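Local coordinates for protein alpha-galactosidase (Umbelopsis vinacea, PDB 3A5V) that hydrolyses terminal alpha-galactosyl groups from galactosides, working as a tetrameric glycoside hydrolase of family 27, at residues 40-45 and 285-291; 251-255 and 280-284; 303-308 and 343-347. The contacts are given in a common frame with arbitrary orientation. Where two conformers were deposited one is given. Numbering follows the deposited sequence.

Contact 1. Residues 40-45 and 285-291; sequences LKDLGY and IMNKEVI
Residues 40-45 make one weakly bonded helical turn and then leave it through a Schellman motif. Gly44 takes positive phi (129°), with Tyr45 N bonded to Leu40 O at 3.1 Å and Gly44 N to Lys41 O at 3.0 Å. Opposite, 285-291 carries the break between two helices: Ile285 is still helical, Met286 is not, and Asn287 N-caps the next helix, its OD1 accepting from Val290 N at 3.2 Å and, weakly, from Glu289 N at 2.9 Å. The CA atoms of Leu43 and Lys288 come closest, 6.9 Å apart. Leu43 (m,t) fills the gap, CD1 3.6 Å from Met286 CB, CD2 3.5 Å from Lys288 CG, and CB 4.0 Å from Ile291 CD1. Met286, chi1 m and then extended, brings CE to 3.7 Å from Leu40 CD2. Tyr45 OH donates to Ile285 O at 2.7 Å, using a carbonyl at the helix break. This is alpha-layer packing where the TIM barrel closes: the turn leading into strand 47-49 meets the last barrel helices. Tyr258 of helix 251-263 also bonds to Tyr45 OH, while Leu270 of strand 268-270 and Met11 of strand 11-14 lie beneath.

Contact 2. Residues 251-255 and 280-284; sequences QEEYR and TTKEI
Two helical segments run side by side in nearly the same direction, their axes 10.3 Å apart at closest approach and crossing at -25°. Thr280 starts the pairing: its CA lies 7.2 Å from that of Gln251, and its carbonyl O takes a weak hydrogen bond from Gln251 NE2 at 3.3 Å. One turn on, Glu283 reaches across in an extended t,t conformation. Its OE1 accepts from the same Gln251 NE2 at 3.1 Å, so this amide nitrogen serves two acceptors. Glu283 OE2 forms a salt bridge with Arg255 NH2 at 3.4 Å, its hydrogen bond weak, and a water lies 2.6 Å from Glu283 OE2 and 2.9 Å from Arg255 NH1. Arg255 also holds Glu252 on its own helix, NE to OE1 at 3.1 Å, completing a three-residue ionic network. Ile284 (m,m) supplies the apolar part beneath. Its CA is 6.1 Å from that of Arg255; its CD1 covers a guanidinium face, 3.7 Å from Arg255 NH1, and lies 4.0 Å from Gln251 CG, while CG2 sits 3.9 Å from Tyr254 O. These are consecutive helices of the barrel's outer layer, with strand 268-270 between them in sequence; Trp364, from the C-terminal sandwich, adds a cation-pi contact to Arg255.

Contact 3. Residues 303-308 and 343-347; sequences NRIWVK and DIWVY
This contact belongs to the C-terminal beta sandwich, where edge strand 303-308 meets the helical connection that follows strand 335-340. The strand is irregular: Ile305 has helical backbone angles (-81/-42), and both Ile305 and Trp306 bond through their backbones to Leu313 of the adjacent strand, consistent with a classic beta bulge. Across from it, 343-347 finishes a short helix at Ile344, passes through Trp345 and enters a 3-10 turn; Val346 N bonds to Asp343 O at 3.1 Å. The CA atoms of Ile305 and Asp343 are closest, 6.7 Å apart. The CA-CB bond of Ile305 points toward the connection, in an m,m rotamer. Its CG2 rests 3.3 Å from Asp343 O, and its CD1 lies 3.9 Å both from Val346 CG1 (chi1 p) and from Tyr347 CE2. Tyr347, chi1 m, leans over the start of the strand, bringing CE2 to 3.9 Å from Asn303 OD1. Its hydroxyl is bonded to Asp198 of a second subunit, whose Arg214 makes a cation-pi contact with the ring and whose Arg196 bonds to Ile305 O, so this corner forms part of a tetramer interface. The CA-CB bond of Arg304 points away, and its NH1 bonds to Asn222 of the same chain's barrel. Trp306, with chi1 p, presents its ring edge to Asp343, and NE1 gives a weak hydrogen bond to OD2 at 3.2 Å. Lys308 NZ stands 4.5 Å from Asp343 OD2, beyond a salt bridge; a water spans the gap, 2.7 Å from Lys308 NZ and 2.5 Å from Asp343 OD2.

Contacts 1 and 2 are neighbours in the catalytic barrel, their centres 13 Å apart. Residues 280-284 run directly into 285-291, so two successive helices pack, the first on helix 251-263 in contact 2, and the junction with the second on the turn before strand 47-49 in contact 1. Contact 1 spans most of the barrel sequence, joining its early and late parts; contact 2 falls within that span and links consecutive helices. Contact 3 follows in the C-terminal sandwich, its centre 28 Å and 26 Å from those of contacts 1 and 2, nearest atoms about 14 Å apart. Helix 288-294 leads on to strand 303-308, connecting barrel closure to a domain that also meets another subunit.

Contact 1. Residues 40-45 and 285-291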
loop_
_atom_site.group_PDB
_atom_site.type_symbol
_atom_site.label_atom_id
_atom_site.label_comp_id
_atom_site.label_asym_id
_atom_site.label_seq_id
_atom_site.Cartn_x
_atom_site.Cartn_y
_atom_site.Cartn_z
ATOM N N LEU A 40 -9.176 -28.758 -33.284
ATOM C CA LEU A 40 -8.906 -28.097 -32.002
ATOM C C LEU A 40 -9.426 -28.904 -30.820
ATOM O O LEU A 40 -8.742 -29.028 -29.808
ATOM C CB LEU A 40 -9.485 -26.666 -31.981
ATOM C CG LEU A 40 -8.769 -25.635 -32.880
ATOM C CD1 LEU A 40 -9.520 -24.320 -32.927
ATOM C CD2 LEU A 40 -7.308 -25.384 -32.448
ATOM N N LYS A 41 -10.634 -29.464 -30.952
ATOM C CA LYS A 41 -11.167 -30.316 -29.907
ATOM C C LYS A 41 -10.203 -31.444 -29.512
ATOM O O LYS A 41 -9.904 -31.636 -28.321
ATOM C CB LYS A 41 -12.533 -30.911 -30.305
ATOM C CG LYS A 41 -13.018 -31.942 -29.277
ATOM C CD LYS A 41 -14.365 -32.564 -29.687
ATOM C CE LYS A 41 -14.213 -33.476 -30.877
ATOM N NZ LYS A 41 -15.434 -34.355 -30.961
ATOM N N ASP A 42 -9.729 -32.195 -30.503
ATOM C CA ASP A 42 -8.875 -33.337 -30.221
ATOM C C ASP A 42 -7.475 -32.931 -29.746
ATOM O O ASP A 42 -6.781 -33.734 -29.130
ATOM C CB ASP A 42 -8.795 -34.265 -31.430
ATOM C CG ASP A 42 -10.142 -34.932 -31.746
ATOM O OD1 ASP A 42 -10.885 -35.297 -30.813
ATOM O OD2 ASP A 42 -10.449 -35.068 -32.935
ATOM N N LEU A 43 -7.068 -31.692 -30.031
ATOM C CA LEU A 43 -5.820 -31.152 -29.464
ATOM C C LEU A 43 -5.936 -30.842 -27.964
ATOM O O LEU A 43 -4.926 -30.739 -27.266
ATOM C CB LEU A 43 -5.360 -29.921 -30.244
ATOM C CG LEU A 43 -4.838 -30.215 -31.657
ATOM C CD1 LEU A 43 -4.871 -28.956 -32.513
ATOM C CD2 LEU A 43 -3.437 -30.805 -31.644
ATOM N N GLY A 44 -7.169 -30.702 -27.474
ATOM C CA GLY A 44 -7.411 -30.432 -26.054
ATOM C C GLY A 44 -8.321 -29.255 -25.769
ATOM O O GLY A 44 -8.762 -29.099 -24.637
ATOM N N TYR A 45 -8.608 -28.421 -26.781
ATOM C CA TYR A 45 -9.451 -27.236 -26.570
ATOM C C TYR A 45 -10.921 -27.662 -26.572
ATOM O O TYR A 45 -11.579 -27.668 -27.626
ATOM C CB TYR A 45 -9.248 -26.181 -27.662
ATOM C CG TYR A 45 -7.824 -25.694 -27.902
ATOM C CD1 TYR A 45 -6.991 -26.344 -28.816
ATOM C CD2 TYR A 45 -7.347 -24.539 -27.272
ATOM C CE1 TYR A 45 -5.692 -25.872 -29.087
ATOM C CE2 TYR A 45 -6.034 -24.055 -27.523
ATOM C CZ TYR A 45 -5.227 -24.717 -28.430
ATOM O OH TYR A 45 -3.954 -24.247 -28.691
ATOM N N ILE A 285 -1.207 -22.396 -32.730
ATOM C CA ILE A 285 -2.153 -22.973 -31.760
ATOM C C ILE A 285 -2.353 -24.492 -31.890
ATOM O O ILE A 285 -3.047 -25.095 -31.065
ATOM C CB ILE A 285 -3.515 -22.226 -31.736
ATOM C CG1 ILE A 285 -4.337 -22.512 -33.014
ATOM C CG2 ILE A 285 -3.292 -20.688 -31.473
ATOM C CD1 ILE A 285 -5.756 -21.902 -33.007
ATOM N N MET A 286 -1.777 -25.107 -32.925
ATOM C CA MET A 286 -2.012 -26.543 -33.138
ATOM C C MET A 286 -0.749 -27.380 -33.077
ATOM O O MET A 286 -0.667 -28.441 -33.711
ATOM C CB MET A 286 -2.756 -26.810 -34.465
ATOM C CG MET A 286 -4.104 -26.089 -34.593
ATOM S SD MET A 286 -4.926 -26.633 -36.124
ATOM C CE MET A 286 -6.464 -25.712 -36.055
ATOM N N ASN A 287 0.233 -26.913 -32.318
ATOM C CA ASN A 287 1.489 -27.642 -32.201
ATOM C C ASN A 287 1.405 -28.543 -30.973
ATOM O O ASN A 287 1.459 -28.059 -29.845
ATOM C CB ASN A 287 2.668 -26.655 -32.112
ATOM C CG ASN A 287 4.030 -27.354 -32.036
ATOM O OD1 ASN A 287 4.187 -28.352 -31.332
ATOM N ND2 ASN A 287 5.021 -26.816 -32.754
ATOM N N LYS A 288 1.268 -29.849 -31.191
ATOM C CA LYS A 288 1.073 -30.799 -30.084
ATOM C C LYS A 288 2.199 -30.799 -29.067
ATOM O O LYS A 288 1.958 -31.076 -27.905
ATOM C CB LYS A 288 0.876 -32.245 -30.605
ATOM C CG LYS A 288 -0.392 -32.426 -31.459
ATOM C CD LYS A 288 -0.444 -33.851 -32.047
ATOM C CE LYS A 288 -1.568 -33.986 -33.054
ATOM N NZ LYS A 288 -1.644 -35.433 -33.483
ATOM N N GLU A 289 3.431 -30.535 -29.513
ATOM C CA GLU A 289 4.593 -30.576 -28.620
ATOM C C GLU A 289 4.579 -29.384 -27.650
ATOM O O GLU A 289 4.969 -29.521 -26.501
ATOM C CB GLU A 289 5.899 -30.611 -29.429
ATOM C CG GLU A 289 5.992 -31.833 -30.379
ATOM C CD GLU A 289 7.398 -32.087 -30.908
ATOM O OE1 GLU A 289 8.386 -31.679 -30.263
ATOM O OE2 GLU A 289 7.522 -32.705 -31.986
ATOM N N VAL A 290 4.109 -28.231 -28.122
ATOM C CA VAL A 290 3.954 -27.048 -27.257
ATOM C C VAL A 290 2.786 -27.248 -26.277
ATOM O O VAL A 290 2.919 -26.982 -25.084
ATOM C CB VAL A 290 3.774 -25.757 -28.079
ATOM C CG1 VAL A 290 3.745 -24.518 -27.142
ATOM C CG2 VAL A 290 4.899 -25.613 -29.116
ATOM N N ILE A 291 1.650 -27.743 -26.777
ATOM C CA ILE A 291 0.515 -28.080 -25.912
ATOM C C ILE A 291 0.938 -29.073 -24.818
ATOM O O ILE A 291 0.564 -28.915 -23.664
ATOM C CB ILE A 291 -0.698 -28.616 -26.732
ATOM C CG1 ILE A 291 -1.249 -27.505 -27.650
ATOM C CG2 ILE A 291 -1.805 -29.206 -25.796
ATOM C CD1 ILE A 291 -2.162 -28.020 -28.765
#

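Contact 2. Residues 251-255 and 280-284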
loop_
_atom_site.group_PDB
_atom_site.type_symbol
_atom_site.label_atom_id
_atom_site.label_comp_id
_atom_site.label_asym_id
_atom_site.label_seq_id
_atom_site.Cartn_x
_atom_site.Cartn_y
_atom_site.Cartn_z
ATOM N N GLN A 251 3.636 -12.695 -36.273
ATOM C CA GLN A 251 3.695 -14.107 -35.911
ATOM C C GLN A 251 4.675 -14.417 -34.762
ATOM O O GLN A 251 4.362 -15.230 -33.891
ATOM C CB GLN A 251 3.918 -15.052 -37.107
ATOM C CG GLN A 251 3.394 -16.473 -36.803
ATOM C CD GLN A 251 3.990 -17.558 -37.693
ATOM O OE1 GLN A 251 5.094 -17.423 -38.204
ATOM N NE2 GLN A 251 3.259 -18.655 -37.857
ATOM N N GLU A 252 5.850 -13.793 -34.771
ATOM C CA GLU A 252 6.824 -14.040 -33.695
ATOM C C GLU A 252 6.313 -13.513 -32.343
ATOM O O GLU A 252 6.544 -14.131 -31.290
ATOM C CB GLU A 252 8.209 -13.462 -34.039
ATOM C CG GLU A 252 8.933 -14.205 -35.210
ATOM C CD GLU A 252 8.979 -15.731 -35.042
ATOM O OE1 GLU A 252 9.229 -16.210 -33.922
ATOM O OE2 GLU A 252 8.745 -16.464 -36.038
ATOM N N GLU A 253 5.626 -12.374 -32.368
ATOM C CA GLU A 253 4.968 -11.868 -31.150
ATOM C C GLU A 253 3.903 -12.838 -30.614
ATOM O O GLU A 253 3.870 -13.091 -29.423
ATOM C CB GLU A 253 4.361 -10.489 -31.392
ATOM C CG GLU A 253 5.424 -9.405 -31.499
ATOM C CD GLU A 253 4.892 -8.066 -32.011
ATOM O OE1 GLU A 253 3.804 -8.004 -32.634
ATOM O OE2 GLU A 253 5.593 -7.070 -31.785
ATOM N N TYR A 254 3.032 -13.364 -31.490
ATOM C CA TYR A 254 2.067 -14.403 -31.087
ATOM C C TYR A 254 2.752 -15.670 -30.595
ATOM O O TYR A 254 2.260 -16.328 -29.662
ATOM C CB TYR A 254 1.099 -14.773 -32.222
ATOM C CG TYR A 254 0.039 -13.720 -32.467
ATOM C CD1 TYR A 254 -0.595 -13.071 -31.390
ATOM C CD2 TYR A 254 -0.329 -13.363 -33.776
ATOM C CE1 TYR A 254 -1.569 -12.083 -31.612
ATOM C CE2 TYR A 254 -1.309 -12.374 -34.013
ATOM C CZ TYR A 254 -1.918 -11.744 -32.929
ATOM O OH TYR A 254 -2.866 -10.764 -33.170
ATOM N N ARG A 255 3.870 -16.033 -31.229
ATOM C CA ARG A 255 4.594 -17.212 -30.772
ATOM C C ARG A 255 5.090 -17.011 -29.336
ATOM O O ARG A 255 5.031 -17.927 -28.510
ATOM C CB ARG A 255 5.761 -17.552 -31.714
ATOM C CG ARG A 255 6.398 -18.912 -31.399
ATOM C CD ARG A 255 7.731 -19.086 -32.127
ATOM N NE ARG A 255 7.632 -18.834 -33.567
ATOM C CZ ARG A 255 7.088 -19.666 -34.452
ATOM N NH1 ARG A 255 6.545 -20.825 -34.060
ATOM N NH2 ARG A 255 7.080 -19.333 -35.745
ATOM N N THR A 280 -1.067 -19.531 -40.629
ATOM C CA THR A 280 -0.218 -18.854 -39.651
ATOM C C THR A 280 -0.729 -19.070 -38.211
ATOM O O THR A 280 0.066 -19.293 -37.288
ATOM C CB THR A 280 -0.189 -17.344 -39.981
ATOM O OG1 THR A 280 0.014 -17.180 -41.393
ATOM C CG2 THR A 280 0.918 -16.618 -39.224
ATOM N N THR A 281 -2.043 -19.009 -38.033
ATOM C CA THR A 281 -2.644 -19.262 -36.726
ATOM C C THR A 281 -2.493 -20.743 -36.326
ATOM O O THR A 281 -2.147 -21.050 -35.178
ATOM C CB THR A 281 -4.114 -18.775 -36.679
ATOM O OG1 THR A 281 -4.118 -17.331 -36.739
ATOM C CG2 THR A 281 -4.800 -19.224 -35.379
ATOM N N LYS A 282 -2.718 -21.653 -37.277
ATOM C CA LYS A 282 -2.633 -23.094 -36.970
ATOM C C LYS A 282 -1.227 -23.456 -36.489
ATOM O O LYS A 282 -1.065 -24.245 -35.574
ATOM C CB LYS A 282 -2.974 -23.941 -38.204
ATOM C CG LYS A 282 -4.430 -23.882 -38.661
ATOM C CD LYS A 282 -4.639 -24.755 -39.932
ATOM C CE LYS A 282 -6.108 -24.739 -40.361
ATOM N NZ LYS A 282 -6.339 -25.414 -41.695
ATOM N N GLU A 283 -0.211 -22.875 -37.126
ATOM C CA GLU A 283 1.186 -23.122 -36.738
ATOM C C GLU A 283 1.418 -22.832 -35.250
ATOM O O GLU A 283 2.154 -23.564 -34.569
ATOM C CB GLU A 283 2.127 -22.280 -37.610
ATOM C CG GLU A 283 3.606 -22.545 -37.360
ATOM C CD GLU A 283 4.535 -21.725 -38.257
ATOM O OE1 GLU A 283 4.092 -21.251 -39.340
ATOM O OE2 GLU A 283 5.709 -21.551 -37.857
ATOM N N ILE A 284 0.782 -21.772 -34.749
ATOM C CA ILE A 284 0.941 -21.363 -33.335
ATOM C C ILE A 284 0.047 -22.158 -32.355
ATOM O O ILE A 284 0.486 -22.560 -31.272
ATOM C CB ILE A 284 0.709 -19.824 -33.147
ATOM C CG1 ILE A 284 1.636 -18.981 -34.063
ATOM C CG2 ILE A 284 0.850 -19.405 -31.640
ATOM C CD1 ILE A 284 3.171 -19.222 -33.869
HETATM O O HOH W 1 6.237 -23.079 -35.864
#

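Contact 3. Residues 303-308 and 343-347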
loop_
_atom_site.group_PDB
_atom_site.type_symbol
_atom_site.label_atom_id
_atom_site.label_comp_id
_atom_site.label_asym_id
_atom_site.label_seq_id
_atom_site.Cartn_x
_atom_site.Cartn_y
_atom_site.Cartn_z
ATOM N N ASN A 303 10.154 -21.176 -14.485
ATOM C CA ASN A 303 10.574 -20.011 -13.693
ATOM C C ASN A 303 11.430 -19.053 -14.514
ATOM O O ASN A 303 12.203 -19.507 -15.352
ATOM C CB ASN A 303 11.398 -20.463 -12.462
ATOM C CG ASN A 303 10.642 -21.450 -11.592
ATOM O OD1 ASN A 303 11.098 -22.580 -11.332
ATOM N ND2 ASN A 303 9.473 -21.046 -11.160
ATOM N N ARG A 304 11.318 -17.740 -14.267
ATOM C CA ARG A 304 12.217 -16.791 -14.931
ATOM C C ARG A 304 13.563 -16.742 -14.170
ATOM O O ARG A 304 13.633 -16.280 -13.028
ATOM C CB ARG A 304 11.587 -15.388 -15.073
ATOM C CG ARG A 304 12.455 -14.404 -15.884
ATOM C CD ARG A 304 11.656 -13.218 -16.418
ATOM N NE ARG A 304 11.456 -12.154 -15.431
ATOM C CZ ARG A 304 10.634 -11.111 -15.603
ATOM N NH1 ARG A 304 9.890 -10.993 -16.704
ATOM N NH2 ARG A 304 10.525 -10.200 -14.646
ATOM N N ILE A 305 14.613 -17.220 -14.818
ATOM C CA ILE A 305 15.932 -17.396 -14.206
ATOM C C ILE A 305 16.710 -16.075 -14.165
ATOM O O ILE A 305 17.333 -15.757 -13.153
ATOM C CB ILE A 305 16.756 -18.472 -14.973
ATOM C CG1 ILE A 305 15.990 -19.799 -14.987
ATOM C CG2 ILE A 305 18.175 -18.660 -14.355
ATOM C CD1 ILE A 305 15.496 -20.257 -13.583
ATOM N N TRP A 306 16.649 -15.312 -15.251
ATOM C CA TRP A 306 17.235 -13.972 -15.268
ATOM C C TRP A 306 16.586 -13.036 -16.266
ATOM O O TRP A 306 15.858 -13.467 -17.180
ATOM C CB TRP A 306 18.768 -13.987 -15.485
ATOM C CG TRP A 306 19.347 -14.812 -16.642
ATOM C CD1 TRP A 306 20.136 -15.919 -16.512
ATOM C CD2 TRP A 306 19.270 -14.544 -18.066
ATOM N NE1 TRP A 306 20.545 -16.367 -17.748
ATOM C CE2 TRP A 306 20.008 -15.558 -18.719
ATOM C CE3 TRP A 306 18.627 -13.568 -18.849
ATOM C CZ2 TRP A 306 20.145 -15.616 -20.120
ATOM C CZ3 TRP A 306 18.755 -13.624 -20.244
ATOM C CH2 TRP A 306 19.507 -14.652 -20.864
ATOM N N VAL A 307 16.838 -11.748 -16.046
ATOM C CA VAL A 307 16.563 -10.689 -17.015
ATOM C C VAL A 307 17.901 -9.984 -17.273
ATOM O O VAL A 307 18.582 -9.581 -16.322
ATOM C CB VAL A 307 15.538 -9.639 -16.481
ATOM C CG1 VAL A 307 15.329 -8.495 -17.512
ATOM C CG2 VAL A 307 14.206 -10.276 -16.197
ATOM N N LYS A 308 18.285 -9.856 -18.540
ATOM C CA LYS A 308 19.525 -9.163 -18.907
ATOM C C LYS A 308 19.173 -8.178 -20.011
ATOM O O LYS A 308 19.001 -8.566 -21.163
ATOM C CB LYS A 308 20.602 -10.144 -19.389
ATOM C CG LYS A 308 21.119 -11.110 -18.310
ATOM C CD LYS A 308 22.055 -12.176 -18.917
ATOM C CE LYS A 308 22.583 -13.153 -17.843
ATOM N NZ LYS A 308 23.532 -14.142 -18.473
ATOM N N ASP A 343 22.719 -21.925 -15.141
ATOM C CA ASP A 343 21.510 -21.098 -15.042
ATOM C C ASP A 343 20.237 -21.932 -15.186
ATOM O O ASP A 343 19.302 -21.754 -14.407
ATOM C CB ASP A 343 21.527 -19.988 -16.073
ATOM C CG ASP A 343 22.437 -18.828 -15.655
ATOM O OD1 ASP A 343 22.683 -18.636 -14.434
ATOM O OD2 ASP A 343 22.893 -18.122 -16.552
ATOM N N ILE A 344 20.210 -22.829 -16.171
ATOM C CA ILE A 344 19.038 -23.692 -16.406
ATOM C C ILE A 344 18.639 -24.466 -15.137
ATOM O O ILE A 344 17.437 -24.577 -14.822
ATOM C CB ILE A 344 19.249 -24.637 -17.624
ATOM C CG1 ILE A 344 19.330 -23.799 -18.918
ATOM C CG2 ILE A 344 18.101 -25.691 -17.737
ATOM C CD1 ILE A 344 19.979 -24.537 -20.125
ATOM N N TRP A 345 19.646 -24.989 -14.423
ATOM C CA TRP A 345 19.428 -25.708 -13.158
ATOM C C TRP A 345 19.950 -24.926 -11.926
ATOM O O TRP A 345 20.462 -25.522 -10.961
ATOM C CB TRP A 345 20.032 -27.134 -13.232
ATOM C CG TRP A 345 19.250 -28.002 -14.198
ATOM C CD1 TRP A 345 18.063 -28.623 -13.952
ATOM C CD2 TRP A 345 19.586 -28.303 -15.554
ATOM N NE1 TRP A 345 17.640 -29.308 -15.064
ATOM C CE2 TRP A 345 18.553 -29.131 -16.065
ATOM C CE3 TRP A 345 20.660 -27.961 -16.391
ATOM C CZ2 TRP A 345 18.555 -29.615 -17.374
ATOM C CZ3 TRP A 345 20.666 -28.439 -17.699
ATOM C CH2 TRP A 345 19.620 -29.272 -18.175
ATOM N N VAL A 346 19.791 -23.598 -11.949
ATOM C CA VAL A 346 20.274 -22.748 -10.846
ATOM C C VAL A 346 19.828 -23.213 -9.444
ATOM O O VAL A 346 20.633 -23.194 -8.516
ATOM C CB VAL A 346 19.953 -21.215 -11.060
ATOM C CG1 VAL A 346 18.431 -20.942 -11.178
ATOM C CG2 VAL A 346 20.610 -20.336 -9.961
ATOM N N TYR A 347 18.569 -23.637 -9.290
ATOM C CA TYR A 347 18.056 -23.980 -7.963
ATOM C C TYR A 347 18.668 -25.281 -7.436
ATOM O O TYR A 347 18.590 -25.569 -6.233
ATOM C CB TYR A 347 16.520 -23.996 -7.939
ATOM C CG TYR A 347 15.945 -22.679 -8.450
ATOM C CD1 TYR A 347 16.289 -21.460 -7.842
ATOM C CD2 TYR A 347 15.092 -22.652 -9.555
ATOM C CE1 TYR A 347 15.799 -20.248 -8.334
ATOM C CE2 TYR A 347 14.566 -21.452 -10.031
ATOM C CZ TYR A 347 14.940 -20.259 -9.424
ATOM O OH TYR A 347 14.433 -19.085 -9.909
HETATM O O HOH W 2 24.034 -15.915 -16.451
#